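Local coordinates for protein (aminopeptidase) (Ochrobactrum anthropi, PDB 1B65) that probably cleaves N-terminal L-amino acids from peptides and hydrolyses D-alanine esters and amides, as a serine aminopeptidase with a variant Ntn hydrolase fold, at residues 9-15 / 338-344; 28-32 / 210-214; 35-40 / 165-171. All coordinates share one frame; numbering follows the deposited sequence.

Interaction 1 of 3, residues 9-15 / 338-344; sequences KPRARDL and NAMIAAE
Ile341, near the end of helix 322-342, points into the curve of the N-terminal segment, where it meets Pro10, Arg11, Ala12 and Leu15. The side chain forks at CB. Its CG2 branch, anti to the backbone N, lies against the main chain, 3.6 Å from Pro10 O and close to Arg11 C. The CG1 branch passes alongside Ala12, with CG1 4.1 Å from Ala12 CB. At the tip, Ile341 CD1 meets Leu15 CD1 end-on at 3.9 Å. A water joins the two backbones, donating to both Pro10 O and Ile341 O. Further out, Lys9 bends at three successive torsions until its NZ donates to Ala342 O at 3.1 Å, tilted 29° from the carbonyl plane. The same NZ forms a long salt bridge of 3.5 Å with Glu344 OE2. The Arg11 guanidinium lies near Asn338 but has its main polar partners elsewhere: the carboxylate of Glu177 and the carbonyls of Tyr26 and Asn27. Within the N-terminal segment, Asp14 OD2 accepts the backbone N-H of Arg11 at 2.6 Å through its anti lone pair. An N-terminal arm thus packs on the carboxyl-terminal end of helix 322-342, where Ala343 leaves helical geometry and a lysine ammonium on a last-turn carbonyl is probably favourable to the helix dipole.

Interaction 2 of 3, residues 28-32 / 210-214; sequences AITDV and TIGAL
A 3-10 turn, residues 29-31, rides on strand 207-217 of the six-stranded sheet, with Ile29 and Val32 pressed against the strand around Gly212. The backbones approach very closely here: Ile29 CA lies 4.1 Å from Gly212 CA, a spacing that the absence of a side chain on Gly212 permits. Ile29 places CG1 anti to its backbone N (chi1 -166°), which lays that branch along the strand, 4.0 Å from Gly212 C. From there its CD1 continues to Leu214 CB at 4.1 Å, the two side chains crossing at about a right angle, while CG2 touches the CB and CD1 of Leu214. At the other end of the contact, Val32 CG2 packs 3.8 Å from Gly212 N and also reaches Thr210 CG2, the two side chains passing in opposite directions. Thr210 CG2 meets Asp31 CB as well, at 3.9 Å. Thr210 OG1 lies 2.8 Å from the oxygen of a hydrogen-bonded water that also makes a weak bond to Asp31 O. The carboxylate of Asp31 bonds within the turn, to the preceding chain and to strand 194-204: OD2 takes the N-H of Ala28 in a nearly straight bond, met from well above the carboxylate plane, and is also bonded to Ser199 OG, while OD1 is bonded to Tyr26 N. With no direct hydrogen bond between the two segments, the contact rests mainly on apolar fit, with one water, weakly held on the turn side, as the polar link.

Interaction 3 of 3, residues 35-40 / 165-171; sequences VGVGFQ and KALDNVA
Val37 O is approached by two groups of the segment that follows helix 160-168. Ala171 N donates to Val37 O at 3.1 Å from above the carbonyl plane, 60° out of it, and Val170 CA lies 3.5 Å from Val37 O in a CA-H...O contact. Val37 N returns a bond to Ala171 O at 3.0 Å, nearer the carbonyl plane, which completes a single antiparallel, hydrogen-bonded bridge. Next along the strand, Gly38 lets the chains close in, with its CA 3.7 Å from Val170 CA and in a CA-H...O contact with Ala166 O, while Val170 CG1 approaches Gly38 N. A third bond comes from the side chain of Asn169, whose ND2 donates to Phe39 O at 3.1 Å with the acceptor close to the amide plane. Ala166 CB then packs on the Phe39-Gln40 peptide, 3.7 Å from Gln40 N. The bend of Gln40 at chi2 carries its amide across the aliphatic part of Lys165 at about a right angle, and its NE2 is bonded to Asp162. On its other edge, strand 36-43 pairs through Gly36, Gly38 and Gln40 with strand 56-63. The segment after helix 160-168 thus lines the outer edge of this outermost strand, while Leu167 turns away to pack on helix 111-125.

In the fold
Interactions 2 and 3 touch: Ile29 CG2 lies 3.5 Å from Val37 CG2, and Thr30 packs against Val35 and Ala171. Segment 28-32 therefore bridges the face of the six-stranded sheet and the edge strand of the four-stranded one. Interaction 1 stands apart, its centre about 17 Å from that of interaction 2 and about 21 Å from that of interaction 3, where the N-terminal arm meets a helix end. Chemistry follows position. Buried interaction 2 is almost wholly apolar across its segments, whereas partly buried interaction 3 uses backbone pairing and an amide. Interaction 1, also partly buried, combines an isoleucine-centred apolar patch with a charged edge at Lys9 and a water joining the two backbones.

Interaction 1 of 3, residues 9-15 / 338-344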
# COMPACT_ATOMS: atom_id res chain seq x y z
N LYS A 9 5.70 24.41 35.78
CA LYS A 9 6.33 23.92 34.53
C LYS A 9 5.83 24.76 33.35
O LYS A 9 4.72 24.60 32.87
CB LYS A 9 6.08 22.44 34.25
CG LYS A 9 7.10 21.45 34.79
CD LYS A 9 7.64 20.51 33.72
CE LYS A 9 7.92 19.11 34.23
NZ LYS A 9 9.36 18.92 34.56
N PRO A 10 6.69 25.65 32.89
CA PRO A 10 6.43 26.36 31.65
C PRO A 10 6.38 25.30 30.53
O PRO A 10 7.09 24.30 30.61
CB PRO A 10 7.67 27.20 31.41
CG PRO A 10 8.75 26.48 32.15
CD PRO A 10 8.07 25.89 33.36
N ARG A 11 5.60 25.59 29.50
CA ARG A 11 5.61 24.73 28.29
C ARG A 11 6.33 25.54 27.24
O ARG A 11 6.76 26.69 27.54
CB ARG A 11 4.17 24.36 27.90
CG ARG A 11 3.49 23.52 28.98
CD ARG A 11 2.03 23.28 28.57
NE ARG A 11 1.99 22.17 27.59
CZ ARG A 11 0.82 21.90 26.95
NH1 ARG A 11 -0.24 22.64 27.20
NH2 ARG A 11 0.80 20.89 26.10
N ALA A 12 6.48 25.08 25.99
CA ALA A 12 7.27 25.82 25.02
C ALA A 12 6.75 27.23 24.81
O ALA A 12 7.56 28.14 24.72
CB ALA A 12 7.36 25.15 23.65
N ARG A 13 5.43 27.44 24.69
CA ARG A 13 4.93 28.79 24.46
C ARG A 13 5.33 29.72 25.60
O ARG A 13 5.53 30.91 25.37
CB ARG A 13 3.40 28.86 24.32
CG ARG A 13 2.98 28.30 22.97
CD ARG A 13 1.44 28.28 22.89
NE ARG A 13 1.09 27.57 21.65
CZ ARG A 13 0.48 28.11 20.63
NH1 ARG A 13 0.08 29.38 20.70
NH2 ARG A 13 0.21 27.37 19.56
N ASP A 14 5.36 29.22 26.82
CA ASP A 14 5.74 30.01 27.98
C ASP A 14 7.15 30.56 27.92
O ASP A 14 7.45 31.57 28.58
CB ASP A 14 5.62 29.12 29.23
CG ASP A 14 4.17 28.71 29.43
OD1 ASP A 14 3.33 29.64 29.41
OD2 ASP A 14 3.87 27.52 29.59
N LEU A 15 8.06 29.92 27.19
CA LEU A 15 9.44 30.36 27.06
C LEU A 15 9.66 31.36 25.94
O LEU A 15 10.80 31.77 25.66
CB LEU A 15 10.36 29.15 26.81
CG LEU A 15 10.38 28.06 27.89
CD1 LEU A 15 11.40 26.99 27.50
CD2 LEU A 15 10.71 28.65 29.24
N ASN A 338 7.28 20.54 23.02
CA ASN A 338 6.76 20.48 24.38
C ASN A 338 7.37 19.32 25.14
O ASN A 338 7.68 19.46 26.35
CB ASN A 338 5.21 20.30 24.34
CG ASN A 338 4.47 21.61 24.31
OD1 ASN A 338 3.26 21.67 23.97
ND2 ASN A 338 5.14 22.72 24.59
N ALA A 339 7.58 18.17 24.49
CA ALA A 339 8.17 17.02 25.19
C ALA A 339 9.59 17.34 25.67
O ALA A 339 9.97 16.92 26.79
CB ALA A 339 8.24 15.79 24.24
N MET A 340 10.37 18.01 24.83
CA MET A 340 11.74 18.35 25.21
C MET A 340 11.76 19.38 26.34
O MET A 340 12.62 19.27 27.22
CB MET A 340 12.47 18.95 24.01
CG MET A 340 12.64 17.88 22.93
SD MET A 340 13.53 18.65 21.55
CE MET A 340 15.18 18.66 22.12
N ILE A 341 10.83 20.32 26.28
CA ILE A 341 10.78 21.36 27.35
C ILE A 341 10.34 20.77 28.68
O ILE A 341 10.81 21.24 29.74
CB ILE A 341 9.82 22.47 26.89
CG1 ILE A 341 10.38 23.24 25.69
CG2 ILE A 341 9.48 23.45 28.05
CD1 ILE A 341 11.86 23.57 25.77
N ALA A 342 9.38 19.83 28.65
CA ALA A 342 8.84 19.24 29.84
C ALA A 342 9.77 18.19 30.45
O ALA A 342 9.57 17.87 31.64
CB ALA A 342 7.50 18.53 29.56
N ALA A 343 10.67 17.60 29.66
CA ALA A 343 11.54 16.53 30.15
C ALA A 343 12.54 17.00 31.21
O ALA A 343 12.89 18.18 31.29
CB ALA A 343 12.35 15.89 29.02
N GLU A 344 12.98 16.07 32.04
CA GLU A 344 14.00 16.30 33.05
C GLU A 344 15.17 15.33 32.87
O GLU A 344 14.97 14.19 32.41
CB GLU A 344 13.41 16.04 34.45
CG GLU A 344 12.26 17.01 34.74
CD GLU A 344 11.36 16.50 35.85
OE1 GLU A 344 10.74 15.41 35.69
OE2 GLU A 344 11.27 17.19 36.89
O HOH W 1 9.26 22.88 31.79

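Interaction 2 of 3, residues 28-32 / 210-214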
# COMPACT_ATOMS: atom_id res chain seq x y z
N ALA A 28 -3.80 20.53 24.27
CA ALA A 28 -3.50 19.10 24.41
C ALA A 28 -4.50 18.25 23.66
O ALA A 28 -5.58 18.71 23.33
CB ALA A 28 -3.61 18.67 25.88
N ILE A 29 -4.15 16.94 23.52
CA ILE A 29 -5.07 16.06 22.79
C ILE A 29 -6.43 15.87 23.43
O ILE A 29 -7.45 15.61 22.78
CB ILE A 29 -4.34 14.71 22.53
CG1 ILE A 29 -5.17 13.95 21.46
CG2 ILE A 29 -4.23 13.91 23.81
CD1 ILE A 29 -4.44 12.75 20.85
N THR A 30 -6.56 16.13 24.75
CA THR A 30 -7.85 16.10 25.43
C THR A 30 -8.74 17.28 25.06
O THR A 30 -9.91 17.26 25.44
CB THR A 30 -7.65 16.11 26.97
OG1 THR A 30 -6.79 17.22 27.24
CG2 THR A 30 -7.01 14.79 27.39
N ASP A 31 -8.26 18.24 24.24
CA ASP A 31 -9.13 19.29 23.73
C ASP A 31 -10.13 18.75 22.70
O ASP A 31 -11.15 19.36 22.38
CB ASP A 31 -8.33 20.43 23.10
CG ASP A 31 -7.59 21.23 24.16
OD1 ASP A 31 -8.00 21.33 25.34
OD2 ASP A 31 -6.53 21.76 23.79
N VAL A 32 -9.83 17.55 22.19
CA VAL A 32 -10.78 16.84 21.34
C VAL A 32 -11.80 16.19 22.28
O VAL A 32 -11.52 15.31 23.10
CB VAL A 32 -10.09 15.78 20.47
CG1 VAL A 32 -11.14 15.02 19.63
CG2 VAL A 32 -9.09 16.43 19.52
N THR A 210 -11.39 20.71 16.34
CA THR A 210 -10.06 20.67 17.00
C THR A 210 -9.23 19.54 16.41
O THR A 210 -9.79 18.51 16.03
CB THR A 210 -10.30 20.36 18.49
OG1 THR A 210 -11.23 21.37 19.00
CG2 THR A 210 -8.99 20.37 19.26
N ILE A 211 -7.94 19.80 16.36
CA ILE A 211 -6.97 18.81 15.94
C ILE A 211 -6.01 18.70 17.13
O ILE A 211 -5.48 19.74 17.52
CB ILE A 211 -6.17 19.21 14.69
CG1 ILE A 211 -7.09 19.27 13.46
CG2 ILE A 211 -5.06 18.17 14.47
CD1 ILE A 211 -7.36 20.70 13.05
N GLY A 212 -5.92 17.52 17.73
CA GLY A 212 -5.00 17.38 18.88
C GLY A 212 -3.90 16.36 18.56
O GLY A 212 -4.17 15.43 17.76
N ALA A 213 -2.69 16.58 19.03
CA ALA A 213 -1.61 15.63 18.79
C ALA A 213 -0.98 15.18 20.11
O ALA A 213 -0.83 15.97 21.06
CB ALA A 213 -0.49 16.25 17.94
N LEU A 214 -0.60 13.90 20.15
CA LEU A 214 0.16 13.39 21.29
C LEU A 214 1.31 12.59 20.62
O LEU A 214 1.01 11.78 19.74
CB LEU A 214 -0.65 12.58 22.28
CG LEU A 214 0.19 12.07 23.49
CD1 LEU A 214 -0.70 12.00 24.70
CD2 LEU A 214 0.87 10.73 23.14
O HOH W 2 -10.89 22.71 21.40

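Interaction 3 of 3, residues 35-40 / 165-171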
# COMPACT_ATOMS: atom_id res chain seq x y z
N VAL A 35 -11.99 12.59 24.42
CA VAL A 35 -10.75 11.82 24.42
C VAL A 35 -10.05 11.97 25.76
O VAL A 35 -9.81 13.11 26.17
CB VAL A 35 -9.80 12.31 23.30
CG1 VAL A 35 -8.42 11.64 23.44
CG2 VAL A 35 -10.46 11.97 21.96
N GLY A 36 -9.70 10.87 26.38
CA GLY A 36 -9.01 11.00 27.71
C GLY A 36 -7.61 10.40 27.59
O GLY A 36 -7.33 9.55 26.72
N VAL A 37 -6.68 10.82 28.45
CA VAL A 37 -5.31 10.29 28.44
C VAL A 37 -4.99 9.83 29.86
O VAL A 37 -5.35 10.55 30.80
CB VAL A 37 -4.30 11.39 28.04
CG1 VAL A 37 -2.86 10.94 28.15
CG2 VAL A 37 -4.59 11.87 26.61
N GLY A 38 -4.39 8.65 29.98
CA GLY A 38 -3.99 8.18 31.30
C GLY A 38 -2.55 7.66 31.22
O GLY A 38 -2.10 7.22 30.15
N PHE A 39 -1.84 7.77 32.36
CA PHE A 39 -0.45 7.33 32.36
C PHE A 39 -0.12 6.44 33.57
O PHE A 39 -0.74 6.60 34.64
CB PHE A 39 0.51 8.52 32.51
CG PHE A 39 0.50 9.56 31.43
CD1 PHE A 39 0.98 9.30 30.15
CD2 PHE A 39 -0.02 10.81 31.69
CE1 PHE A 39 0.98 10.29 29.19
CE2 PHE A 39 -0.04 11.80 30.74
CZ PHE A 39 0.45 11.54 29.47
N GLN A 40 0.86 5.57 33.35
CA GLN A 40 1.46 4.82 34.45
C GLN A 40 2.96 5.08 34.29
O GLN A 40 3.48 4.84 33.18
CB GLN A 40 1.10 3.35 34.54
CG GLN A 40 2.05 2.55 35.43
CD GLN A 40 1.79 2.85 36.89
OE1 GLN A 40 1.37 3.94 37.28
NE2 GLN A 40 2.09 1.87 37.74
N LYS A 165 -3.52 0.20 35.27
CA LYS A 165 -3.47 1.48 35.96
C LYS A 165 -3.52 2.65 34.98
O LYS A 165 -4.28 3.60 35.21
CB LYS A 165 -2.20 1.57 36.81
CG LYS A 165 -2.46 2.50 38.00
CD LYS A 165 -1.60 3.75 37.86
CE LYS A 165 -1.01 4.12 39.23
NZ LYS A 165 -1.92 5.15 39.82
N ALA A 166 -2.79 2.57 33.87
CA ALA A 166 -2.85 3.64 32.87
C ALA A 166 -4.25 3.76 32.30
O ALA A 166 -4.77 4.87 32.16
CB ALA A 166 -1.81 3.47 31.78
N LEU A 167 -4.88 2.64 31.93
CA LEU A 167 -6.22 2.63 31.38
C LEU A 167 -7.25 3.17 32.36
O LEU A 167 -8.16 3.93 32.01
CB LEU A 167 -6.58 1.18 30.98
CG LEU A 167 -5.76 0.68 29.76
CD1 LEU A 167 -5.78 -0.83 29.70
CD2 LEU A 167 -6.36 1.29 28.49
N ASP A 168 -7.14 2.75 33.62
CA ASP A 168 -8.06 3.21 34.68
C ASP A 168 -7.84 4.68 35.03
O ASP A 168 -8.72 5.36 35.58
CB ASP A 168 -7.87 2.33 35.92
CG ASP A 168 -8.53 0.98 35.81
OD1 ASP A 168 -9.37 0.69 34.96
OD2 ASP A 168 -8.21 0.11 36.65
N ASN A 169 -6.69 5.27 34.73
CA ASN A 169 -6.40 6.66 35.03
C ASN A 169 -6.80 7.61 33.90
O ASN A 169 -6.49 8.80 34.02
CB ASN A 169 -4.88 6.84 35.20
CG ASN A 169 -4.37 6.46 36.57
OD1 ASN A 169 -5.17 6.15 37.46
ND2 ASN A 169 -3.04 6.48 36.65
N VAL A 170 -7.34 7.13 32.79
CA VAL A 170 -7.65 8.06 31.70
C VAL A 170 -8.56 9.18 32.17
O VAL A 170 -9.49 8.90 32.93
CB VAL A 170 -8.24 7.44 30.43
CG1 VAL A 170 -7.32 6.33 29.88
CG2 VAL A 170 -9.63 6.92 30.63
N ALA A 171 -8.31 10.41 31.72
CA ALA A 171 -9.10 11.54 32.18
C ALA A 171 -9.03 12.70 31.17
O ALA A 171 -8.17 12.72 30.29
CB ALA A 171 -8.53 12.10 33.50